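Side-chain contacts in aromatic-amino-acid:2-oxoglutarate transaminase (Candida albicans, PDB 6HND), which probably transfers amino groups between aromatic amino acids, or 2-aminoadipate, and 2-oxo acids with the help of pyridoxal 5'-phosphate: residues E229-H234 with L238-A243; S407-L412 with E500-S505; E419-K424 with A512-F517. All blocks are in the same frame, centred on the assembly; numbering follows the deposited sequence.

Interaction 1. Residues E229-H234 with L238-A243; sequences ENWEKH and LPKPKA
Trp231 lays its indole against the backbone and side chains of Leu238 to Pro241, and one face and the N-H edge of the ring carry most of the contact. With CG anti to the backbone N (chi1 -173°), the ring leaves the short helix 231-234 and reaches across to the connection that leads into strand 243-246. Pro241 and Trp231 approach from opposite directions: CD of the proline stands almost exactly on the normal of the six-membered ring, 3.5 Å from its centroid, a CH-pi contact. The CA of Lys240 lies over the same face, 4.2 Å from the centroid of the five-membered ring. Along the indole edge the character changes to polar. Trp231 NE1 donates to Leu238 O at 3.2 Å, with the oxygen in the ring plane and an N-H...O angle of 157°, although seen from the carbonyl the donor stands well above its plane. Pro239 O also lies 3.0 Å from Trp231 NE1. Nearby, Leu238 CB packs 4.3 Å from CZ2 of Trp231.

A second arm of the contact passes the pyrrole end of the indole. The Lys240 side chain starts away from the helix but bends at chi2 and chi3, passes CD by Trp231 CD1 at 4.0 Å, and brings NZ to within 2.8 Å of Glu232 OE2. In this salt bridge NZ comes to OE2 from above the carboxylate plane.

Trp231 also packs against Val183, Leu185 and Val206 of strands 183-187 and 204-208, so the indole joins the segment 238-241 to the edge of the large sheet. The chemistry implies a division of labour: a buried aromatic ring whose N-H is satisfied by a backbone carbonyl, and a surface ion pair, probably weakened by solvent, linking the same two segments.

Interaction 2. Residues S407-L412 with E500-S505; sequences SYRKDL and EEILES
Ile502 touches both Leu412 and Arg409 where two long helices meet, in a contact made by side chains, and the account divides into apolar packing, an arginine with a methyl group over it, and polar bonds kept within each helix or sent elsewhere.

The apolar part is a small cluster. Leu412 points toward the other helix and straddles two residues of it: its CD2 lies 4.0 Å from CG2 of Ile502, while its CG lies 3.8 Å from CD2 of Leu503. Each pair of side chains crosses at about a right angle. In Ile502 a chi1 of -69° places CG1 beside the backbone N and CG2 beside the carbonyl carbon, which sends one branch to Leu412 and the other, ending in CD1, to Arg409.

The arginine is touched along its aliphatic portion. CD1 of Ile502 sits 3.5 Å from Arg409 CG and also lies over one face of the guanidinium. The charged end is occupied beyond the two segments, NH1 donating to Tyr493 O and NH2 to Ala496 O, so the loop before helix 499-518 fixes the group that the methyl covers. Phe50 of the second subunit packs on the same arginine.

The remaining polar bonds stay on the flanks. Lys410 NZ bridges Asp411 OD1 at 3.1 Å and also pairs with Asp432, whereas Ser505 OG donates to Glu501 O at 2.6 Å, on the opposite face of that carbonyl from Ser505 N.

The two segment axes run in the same general sense, 10.0 Å apart at closest approach and crossing at -28°. Such near-parallel packing joins the long helix 392-418 to the C-terminal helix 499-518, in the C-terminal part of a class-I, fold-type I aminotransferase.

Interaction 3. Residues E419-K424 with A512-F517; sequences ESQAYK and AVYEFF
In Tyr514 a chi1 near trans (-175°) swings the phenol from helix 499-518 toward Gln421, whose own chain, after an unusual chi1 of -143°, runs extended beyond CG. The two side chains cross at a slant and end with their flat groups stacked: the amide plane of Gln421 and the ring plane of Tyr514 are only 25° apart.

The stack is offset toward the rim of the ring, on its hydroxyl side. Gln421 NE2 lies over the face, 3.3 Å above the plane and 3.3 Å from Tyr514 CZ, and CD of the same amide is 3.4 Å from Tyr514 CE1. Farther back, Gln421 CG follows at 3.9 Å from CE1 of Tyr514. NE2 is thus the atom over the ring, while CD and CG pass outside its rim on the CE1 side. The carbonyl end reaches the phenol oxygen, with Gln421 OE1 2.9 Å from Tyr514 OH.

Below the stack the backbones come close. Ala422 and Tyr514 have their CA atoms 5.0 Å apart, and the small methyl permits this, its CB lying 4.4 Å from Tyr514 CB. Ala422 also touches Val428, as does Val513, so one strand residue lies under both segments. The short helix 421-424, which carries Gln421 and Ala422, is started by Ser420 at the N-cap, whose OG accepts from Tyr423 N; Ser420 OG is also bonded to Ile417 O.

Chemically, the contact is a layered one: apolar packing at the buried alanine gives way outward to an amide-aromatic stack at the exposed glutamine, where dispersion and the polarity of the amide probably act together on a tyrosine that is itself only partly covered.

How the interactions relate
From the N terminus, interaction 1 comes first and closes the shortest loop, with three residues between its segments, where helix 231-234 turns back toward strand 243-246 of the large seven-stranded sheet. It is finished before the other two begin and lies 42 to 43 Å from them, centre to centre. Interactions 2 and 3 each close a loop of 87 residues and cross along the chain: 407-412 and 419-424 come first, then 500-505 and 512-517 in the same order. Interaction 2 ties helix 392-418, and interaction 3 the next helix, 421-424, to the C-terminal helix 499-518, at points whose centres are about 17 Å apart.

Interaction 1. Residues E229-H234 with L238-A243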
loop_
_atom_site.group_PDB
_atom_site.type_symbol
_atom_site.label_atom_id
_atom_site.label_comp_id
_atom_site.label_asym_id
_atom_site.label_seq_id
_atom_site.Cartn_x
_atom_site.Cartn_y
_atom_site.Cartn_z
ATOM N N GLU B 229 19.858 -10.363 -31.401
ATOM C CA GLU B 229 20.521 -10.128 -32.712
ATOM C C GLU B 229 19.531 -10.355 -33.840
ATOM O O GLU B 229 19.750 -9.770 -34.888
ATOM C CB GLU B 229 21.714 -11.058 -32.935
ATOM C CG GLU B 229 22.904 -10.718 -32.051
ATOM C CD GLU B 229 24.134 -11.557 -32.322
ATOM O OE1 GLU B 229 24.048 -12.438 -33.209
ATOM O OE2 GLU B 229 25.174 -11.313 -31.659
ATOM N N ASN B 230 18.511 -11.196 -33.641
ATOM C CA ASN B 230 17.572 -11.597 -34.721
ATOM C C ASN B 230 16.149 -11.221 -34.281
ATOM O O ASN B 230 15.183 -11.931 -34.653
ATOM C CB ASN B 230 17.757 -13.072 -35.101
ATOM C CG ASN B 230 19.170 -13.408 -35.550
ATOM O OD1 ASN B 230 19.660 -12.891 -36.543
ATOM N ND2 ASN B 230 19.868 -14.253 -34.814
ATOM N N TRP B 231 16.003 -10.110 -33.564
ATOM C CA TRP B 231 14.683 -9.676 -33.034
ATOM C C TRP B 231 13.625 -9.707 -34.141
ATOM O O TRP B 231 12.566 -10.349 -33.919
ATOM C CB TRP B 231 14.739 -8.304 -32.350
ATOM C CG TRP B 231 13.441 -7.962 -31.682
ATOM C CD1 TRP B 231 12.433 -7.191 -32.197
ATOM C CD2 TRP B 231 12.967 -8.460 -30.408
ATOM N NE1 TRP B 231 11.391 -7.126 -31.309
ATOM C CE2 TRP B 231 11.692 -7.884 -30.195
ATOM C CE3 TRP B 231 13.492 -9.310 -29.425
ATOM C CZ2 TRP B 231 10.948 -8.137 -29.039
ATOM C CZ3 TRP B 231 12.766 -9.529 -28.274
ATOM C CH2 TRP B 231 11.507 -8.947 -28.080
ATOM N N GLU B 232 13.901 -9.069 -35.284
ATOM C CA GLU B 232 12.930 -8.894 -36.407
ATOM C C GLU B 232 12.433 -10.252 -36.935
ATOM O O GLU B 232 11.310 -10.299 -37.476
ATOM C CB GLU B 232 13.546 -8.034 -37.511
ATOM C CG GLU B 232 13.308 -6.548 -37.285
ATOM C CD GLU B 232 14.367 -5.579 -37.800
ATOM O OE1 GLU B 232 14.935 -5.801 -38.911
ATOM O OE2 GLU B 232 14.602 -4.576 -37.097
ATOM N N LYS B 233 13.203 -11.324 -36.751
ATOM C CA LYS B 233 12.900 -12.663 -37.317
ATOM C C LYS B 233 11.995 -13.426 -36.350
ATOM O O LYS B 233 11.102 -14.138 -36.837
ATOM C CB LYS B 233 14.200 -13.422 -37.588
ATOM C CG LYS B 233 14.239 -14.223 -38.884
ATOM C CD LYS B 233 15.578 -14.919 -39.117
ATOM C CE LYS B 233 16.709 -13.971 -39.483
ATOM N NZ LYS B 233 18.042 -14.620 -39.372
ATOM N N HIS B 234 12.226 -13.286 -35.038
ATOM C CA HIS B 234 11.399 -13.904 -33.962
ATOM C C HIS B 234 10.059 -13.171 -33.778
ATOM O O HIS B 234 9.054 -13.829 -33.446
ATOM C CB HIS B 234 12.180 -13.909 -32.648
ATOM C CG HIS B 234 13.341 -14.835 -32.658
ATOM N ND1 HIS B 234 14.629 -14.397 -32.914
ATOM C CD2 HIS B 234 13.420 -16.161 -32.438
ATOM C CE1 HIS B 234 15.460 -15.413 -32.824
ATOM N NE2 HIS B 234 14.738 -16.508 -32.557
ATOM N N LEU B 238 6.587 -6.680 -33.143
ATOM C CA LEU B 238 6.862 -6.131 -31.792
ATOM C C LEU B 238 8.042 -5.165 -31.847
ATOM O O LEU B 238 9.033 -5.397 -32.536
ATOM C CB LEU B 238 7.183 -7.270 -30.819
ATOM C CG LEU B 238 6.048 -8.241 -30.476
ATOM C CD1 LEU B 238 6.521 -9.231 -29.422
ATOM C CD2 LEU B 238 4.780 -7.527 -29.985
ATOM N N PRO B 239 7.991 -4.057 -31.080
ATOM C CA PRO B 239 9.144 -3.174 -30.943
ATOM C C PRO B 239 10.287 -3.914 -30.232
ATOM O O PRO B 239 10.049 -4.962 -29.650
ATOM C CB PRO B 239 8.612 -1.995 -30.102
ATOM C CG PRO B 239 7.444 -2.588 -29.343
ATOM C CD PRO B 239 6.844 -3.628 -30.265
ATOM N N LYS B 240 11.481 -3.335 -30.280
ATOM C CA LYS B 240 12.681 -3.889 -29.615
ATOM C C LYS B 240 12.409 -3.796 -28.123
ATOM O O LYS B 240 11.701 -2.906 -27.678
ATOM C CB LYS B 240 13.966 -3.124 -29.956
ATOM C CG LYS B 240 14.196 -2.783 -31.427
ATOM C CD LYS B 240 14.704 -3.919 -32.319
ATOM C CE LYS B 240 15.722 -3.421 -33.339
ATOM N NZ LYS B 240 15.771 -4.277 -34.544
ATOM N N PRO B 241 12.901 -4.738 -27.306
ATOM C CA PRO B 241 12.571 -4.722 -25.897
ATOM C C PRO B 241 13.029 -3.409 -25.257
ATOM O O PRO B 241 14.035 -2.834 -25.661
ATOM C CB PRO B 241 13.252 -5.975 -25.341
ATOM C CG PRO B 241 14.258 -6.347 -26.371
ATOM C CD PRO B 241 13.660 -5.928 -27.690
ATOM N N LYS B 242 12.233 -2.981 -24.282
ATOM C CA LYS B 242 12.466 -1.796 -23.437
ATOM C C LYS B 242 13.192 -2.208 -22.148
ATOM O O LYS B 242 13.931 -1.366 -21.588
ATOM C CB LYS B 242 11.111 -1.170 -23.104
ATOM C CG LYS B 242 11.218 0.139 -22.362
ATOM C CD LYS B 242 11.796 1.262 -23.215
ATOM C CE LYS B 242 12.176 2.450 -22.357
ATOM N NZ LYS B 242 10.983 3.056 -21.730
ATOM N N ALA B 243 12.941 -3.416 -21.627
ATOM C CA ALA B 243 13.513 -3.831 -20.324
ATOM C C ALA B 243 13.675 -5.349 -20.226
ATOM O O ALA B 243 13.172 -6.075 -21.084
ATOM C CB ALA B 243 12.648 -3.296 -19.200
#

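Interaction 2. Residues S407-L412 with E500-S505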
loop_
_atom_site.group_PDB
_atom_site.type_symbol
_atom_site.label_atom_id
_atom_site.label_comp_id
_atom_site.label_asym_id
_atom_site.label_seq_id
_atom_site.Cartn_x
_atom_site.Cartn_y
_atom_site.Cartn_z
ATOM N N SER B 407 20.402 -23.401 4.654
ATOM C CA SER B 407 21.474 -24.289 4.158
ATOM C C SER B 407 21.187 -25.712 4.630
ATOM O O SER B 407 21.245 -26.625 3.787
ATOM C CB SER B 407 22.839 -23.842 4.582
ATOM O OG SER B 407 23.824 -24.811 4.211
ATOM N N TYR B 408 20.915 -25.903 5.917
ATOM C CA TYR B 408 20.637 -27.253 6.463
ATOM C C TYR B 408 19.368 -27.782 5.778
ATOM O O TYR B 408 19.385 -28.958 5.328
ATOM C CB TYR B 408 20.555 -27.229 7.991
ATOM C CG TYR B 408 20.328 -28.575 8.631
ATOM C CD1 TYR B 408 21.312 -29.554 8.602
ATOM C CD2 TYR B 408 19.131 -28.881 9.266
ATOM C CE1 TYR B 408 21.118 -30.805 9.173
ATOM C CE2 TYR B 408 18.922 -30.124 9.851
ATOM C CZ TYR B 408 19.919 -31.089 9.800
ATOM O OH TYR B 408 19.744 -32.314 10.371
ATOM N N ARG B 409 18.319 -26.948 5.683
ATOM C CA ARG B 409 16.996 -27.353 5.136
ATOM C C ARG B 409 17.188 -27.822 3.690
ATOM O O ARG B 409 16.712 -28.937 3.350
ATOM C CB ARG B 409 15.970 -26.219 5.236
ATOM C CG ARG B 409 15.307 -26.095 6.601
ATOM C CD ARG B 409 14.651 -24.740 6.786
ATOM N NE ARG B 409 13.875 -24.713 8.007
ATOM C CZ ARG B 409 12.569 -24.884 8.062
ATOM N NH1 ARG B 409 11.855 -24.999 6.952
ATOM N NH2 ARG B 409 11.965 -24.904 9.234
ATOM N N LYS B 410 17.909 -27.048 2.876
ATOM C CA LYS B 410 18.075 -27.385 1.436
ATOM C C LYS B 410 18.765 -28.750 1.298
ATOM O O LYS B 410 18.301 -29.587 0.470
ATOM C CB LYS B 410 18.845 -26.300 0.685
ATOM C CG LYS B 410 19.054 -26.615 -0.790
ATOM C CD LYS B 410 20.390 -27.255 -1.069
ATOM C CE LYS B 410 21.526 -26.256 -1.047
ATOM N NZ LYS B 410 22.793 -26.877 -1.496
ATOM N N ASP B 411 19.832 -28.978 2.061
ATOM C CA ASP B 411 20.636 -30.231 1.958
ATOM C C ASP B 411 19.804 -31.441 2.420
ATOM O O ASP B 411 19.893 -32.517 1.780
ATOM C CB ASP B 411 21.937 -30.107 2.747
ATOM C CG ASP B 411 22.894 -29.081 2.176
ATOM O OD1 ASP B 411 22.731 -28.700 0.970
ATOM O OD2 ASP B 411 23.780 -28.663 2.947
ATOM N N LEU B 412 19.035 -31.274 3.492
ATOM C CA LEU B 412 18.126 -32.317 4.022
ATOM C C LEU B 412 17.162 -32.753 2.908
ATOM O O LEU B 412 17.154 -33.945 2.543
ATOM C CB LEU B 412 17.381 -31.736 5.223
ATOM C CG LEU B 412 16.865 -32.739 6.243
ATOM C CD1 LEU B 412 18.008 -33.559 6.845
ATOM C CD2 LEU B 412 16.088 -31.998 7.325
ATOM N N GLU B 500 11.722 -33.411 10.409
ATOM C CA GLU B 500 10.850 -34.599 10.190
ATOM C C GLU B 500 9.919 -34.319 8.996
ATOM O O GLU B 500 9.767 -35.208 8.118
ATOM C CB GLU B 500 10.083 -34.967 11.470
ATOM C CG GLU B 500 10.976 -35.468 12.603
ATOM C CD GLU B 500 11.805 -34.406 13.322
ATOM O OE1 GLU B 500 11.222 -33.370 13.722
ATOM O OE2 GLU B 500 13.040 -34.612 13.482
ATOM N N GLU B 501 9.343 -33.114 8.920
ATOM C CA GLU B 501 8.418 -32.750 7.812
ATOM C C GLU B 501 9.195 -32.683 6.502
ATOM O O GLU B 501 8.622 -33.054 5.471
ATOM C CB GLU B 501 7.693 -31.453 8.089
ATOM C CG GLU B 501 6.585 -31.611 9.109
ATOM C CD GLU B 501 5.964 -30.289 9.518
ATOM O OE1 GLU B 501 6.173 -29.282 8.770
ATOM O OE2 GLU B 501 5.298 -30.262 10.584
ATOM N N ILE B 502 10.457 -32.251 6.538
ATOM C CA ILE B 502 11.273 -32.132 5.294
ATOM C C ILE B 502 11.599 -33.532 4.777
ATOM O O ILE B 502 11.388 -33.768 3.564
ATOM C CB ILE B 502 12.525 -31.279 5.524
ATOM C CG1 ILE B 502 12.097 -29.822 5.739
ATOM C CG2 ILE B 502 13.503 -31.457 4.366
ATOM C CD1 ILE B 502 13.184 -28.906 6.210
ATOM N N LEU B 503 12.054 -34.432 5.661
ATOM C CA LEU B 503 12.419 -35.814 5.244
ATOM C C LEU B 503 11.160 -36.470 4.687
ATOM O O LEU B 503 11.258 -37.075 3.631
ATOM C CB LEU B 503 13.044 -36.600 6.407
ATOM C CG LEU B 503 14.411 -36.074 6.874
ATOM C CD1 LEU B 503 14.857 -36.743 8.171
ATOM C CD2 LEU B 503 15.476 -36.239 5.797
ATOM N N GLU B 504 10.017 -36.272 5.344
ATOM C CA GLU B 504 8.750 -36.966 5.014
ATOM C C GLU B 504 8.201 -36.382 3.711
ATOM O O GLU B 504 7.641 -37.156 2.936
ATOM C CB GLU B 504 7.750 -36.861 6.173
ATOM C CG GLU B 504 6.364 -37.442 5.886
ATOM C CD GLU B 504 6.259 -38.920 5.510
ATOM O OE1 GLU B 504 7.214 -39.704 5.762
ATOM O OE2 GLU B 504 5.202 -39.287 4.956
ATOM N N SER B 505 8.365 -35.067 3.493
ATOM C CA SER B 505 7.961 -34.364 2.251
ATOM C C SER B 505 8.699 -35.009 1.072
ATOM O O SER B 505 8.054 -35.391 0.078
ATOM C CB SER B 505 8.231 -32.884 2.352
ATOM O OG SER B 505 7.377 -32.274 3.312
#

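Interaction 3. Residues E419-K424 with A512-F517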
loop_
_atom_site.group_PDB
_atom_site.type_symbol
_atom_site.label_atom_id
_atom_site.label_comp_id
_atom_site.label_asym_id
_atom_site.label_seq_id
_atom_site.Cartn_x
_atom_site.Cartn_y
_atom_site.Cartn_z
ATOM N N GLU B 419 18.531 -40.399 -1.622
ATOM C CA GLU B 419 18.325 -41.716 -0.958
ATOM C C GLU B 419 17.162 -42.488 -1.601
ATOM O O GLU B 419 17.053 -43.671 -1.313
ATOM C CB GLU B 419 18.014 -41.508 0.530
ATOM C CG GLU B 419 19.226 -41.097 1.349
ATOM C CD GLU B 419 20.281 -42.184 1.526
ATOM O OE1 GLU B 419 20.012 -43.177 2.236
ATOM O OE2 GLU B 419 21.346 -42.051 0.931
ATOM N N SER B 420 16.294 -41.829 -2.380
ATOM C CA SER B 420 15.064 -42.403 -2.990
ATOM C C SER B 420 15.399 -43.334 -4.164
ATOM O O SER B 420 16.402 -43.095 -4.873
ATOM C CB SER B 420 14.114 -41.311 -3.444
ATOM O OG SER B 420 14.467 -40.815 -4.745
ATOM N N GLN B 421 14.526 -44.313 -4.390
ATOM C CA GLN B 421 14.520 -45.254 -5.544
ATOM C C GLN B 421 14.287 -44.423 -6.826
ATOM O O GLN B 421 15.011 -44.641 -7.805
ATOM C CB GLN B 421 13.468 -46.344 -5.274
ATOM C CG GLN B 421 13.865 -47.735 -5.750
ATOM C CD GLN B 421 12.781 -48.796 -5.709
ATOM O OE1 GLN B 421 12.888 -49.844 -6.365
ATOM N NE2 GLN B 421 11.737 -48.557 -4.917
ATOM N N ALA B 422 13.366 -43.444 -6.808
ATOM C CA ALA B 422 13.048 -42.564 -7.970
ATOM C C ALA B 422 14.317 -41.860 -8.490
ATOM O O ALA B 422 14.502 -41.772 -9.750
ATOM C CB ALA B 422 11.981 -41.562 -7.596
ATOM N N TYR B 423 15.183 -41.411 -7.577
ATOM C CA TYR B 423 16.462 -40.756 -7.938
ATOM C C TYR B 423 17.448 -41.791 -8.485
ATOM O O TYR B 423 18.058 -41.548 -9.553
ATOM C CB TYR B 423 17.084 -39.994 -6.767
ATOM C CG TYR B 423 18.374 -39.311 -7.146
ATOM C CD1 TYR B 423 18.367 -38.173 -7.938
ATOM C CD2 TYR B 423 19.601 -39.840 -6.766
ATOM C CE1 TYR B 423 19.548 -37.564 -8.338
ATOM C CE2 TYR B 423 20.792 -39.241 -7.144
ATOM C CZ TYR B 423 20.757 -38.101 -7.932
ATOM O OH TYR B 423 21.912 -37.499 -8.304
ATOM N N LYS B 424 17.632 -42.899 -7.768
ATOM C CA LYS B 424 18.656 -43.929 -8.111
ATOM C C LYS B 424 18.308 -44.571 -9.461
ATOM O O LYS B 424 19.237 -44.874 -10.218
ATOM C CB LYS B 424 18.815 -44.919 -6.956
ATOM C CG LYS B 424 19.602 -44.357 -5.772
ATOM C CD LYS B 424 19.340 -45.097 -4.474
ATOM C CE LYS B 424 20.301 -44.755 -3.349
ATOM N NZ LYS B 424 19.906 -45.441 -2.093
ATOM N N ALA B 512 5.598 -41.111 -4.681
ATOM C CA ALA B 512 4.556 -40.797 -5.684
ATOM C C ALA B 512 5.133 -40.871 -7.110
ATOM O O ALA B 512 4.456 -41.421 -7.984
ATOM C CB ALA B 512 3.973 -39.442 -5.382
ATOM N N VAL B 513 6.342 -40.338 -7.354
ATOM C CA VAL B 513 6.952 -40.345 -8.717
ATOM C C VAL B 513 7.290 -41.789 -9.080
ATOM O O VAL B 513 6.983 -42.204 -10.229
ATOM C CB VAL B 513 8.183 -39.429 -8.872
ATOM C CG1 VAL B 513 8.683 -39.481 -10.307
ATOM C CG2 VAL B 513 7.919 -37.979 -8.477
ATOM N N TYR B 514 7.896 -42.520 -8.143
ATOM C CA TYR B 514 8.239 -43.955 -8.286
ATOM C C TYR B 514 7.005 -44.753 -8.721
ATOM O O TYR B 514 7.097 -45.477 -9.727
ATOM C CB TYR B 514 8.768 -44.570 -6.990
ATOM C CG TYR B 514 9.226 -45.991 -7.214
ATOM C CD1 TYR B 514 10.413 -46.237 -7.881
ATOM C CD2 TYR B 514 8.447 -47.080 -6.842
ATOM C CE1 TYR B 514 10.836 -47.527 -8.146
ATOM C CE2 TYR B 514 8.858 -48.382 -7.102
ATOM C CZ TYR B 514 10.059 -48.609 -7.760
ATOM O OH TYR B 514 10.515 -49.862 -8.057
ATOM N N GLU B 515 5.892 -44.634 -7.993
ATOM C CA GLU B 515 4.665 -45.392 -8.331
ATOM C C GLU B 515 4.224 -44.966 -9.724
ATOM O O GLU B 515 3.851 -45.841 -10.521
ATOM C CB GLU B 515 3.537 -45.188 -7.323
ATOM C CG GLU B 515 2.473 -46.289 -7.384
ATOM C CD GLU B 515 1.070 -45.857 -6.963
ATOM O OE1 GLU B 515 0.160 -45.809 -7.849
ATOM O OE2 GLU B 515 0.879 -45.547 -5.758
ATOM N N PHE B 516 4.283 -43.676 -10.025
ATOM C CA PHE B 516 3.733 -43.132 -11.294
ATOM C C PHE B 516 4.506 -43.758 -12.458
ATOM O O PHE B 516 3.853 -44.222 -13.431
ATOM C CB PHE B 516 3.747 -41.605 -11.274
ATOM C CG PHE B 516 3.407 -40.952 -12.585
ATOM C CD1 PHE B 516 2.092 -40.800 -12.980
ATOM C CD2 PHE B 516 4.399 -40.435 -13.386
ATOM C CE1 PHE B 516 1.778 -40.186 -14.179
ATOM C CE2 PHE B 516 4.089 -39.819 -14.583
ATOM C CZ PHE B 516 2.780 -39.701 -14.985
ATOM N N PHE B 517 5.836 -43.817 -12.343
ATOM C CA PHE B 517 6.748 -44.444 -13.341
ATOM C C PHE B 517 6.520 -45.968 -13.419
ATOM O O PHE B 517 6.383 -46.496 -14.554
ATOM C CB PHE B 517 8.203 -44.062 -13.051
ATOM C CG PHE B 517 8.667 -42.821 -13.784
ATOM C CD1 PHE B 517 8.277 -41.553 -13.360
ATOM C CD2 PHE B 517 9.451 -42.926 -14.927
ATOM C CE1 PHE B 517 8.700 -40.421 -14.034
ATOM C CE2 PHE B 517 9.863 -41.797 -15.609
ATOM C CZ PHE B 517 9.489 -40.546 -15.156
#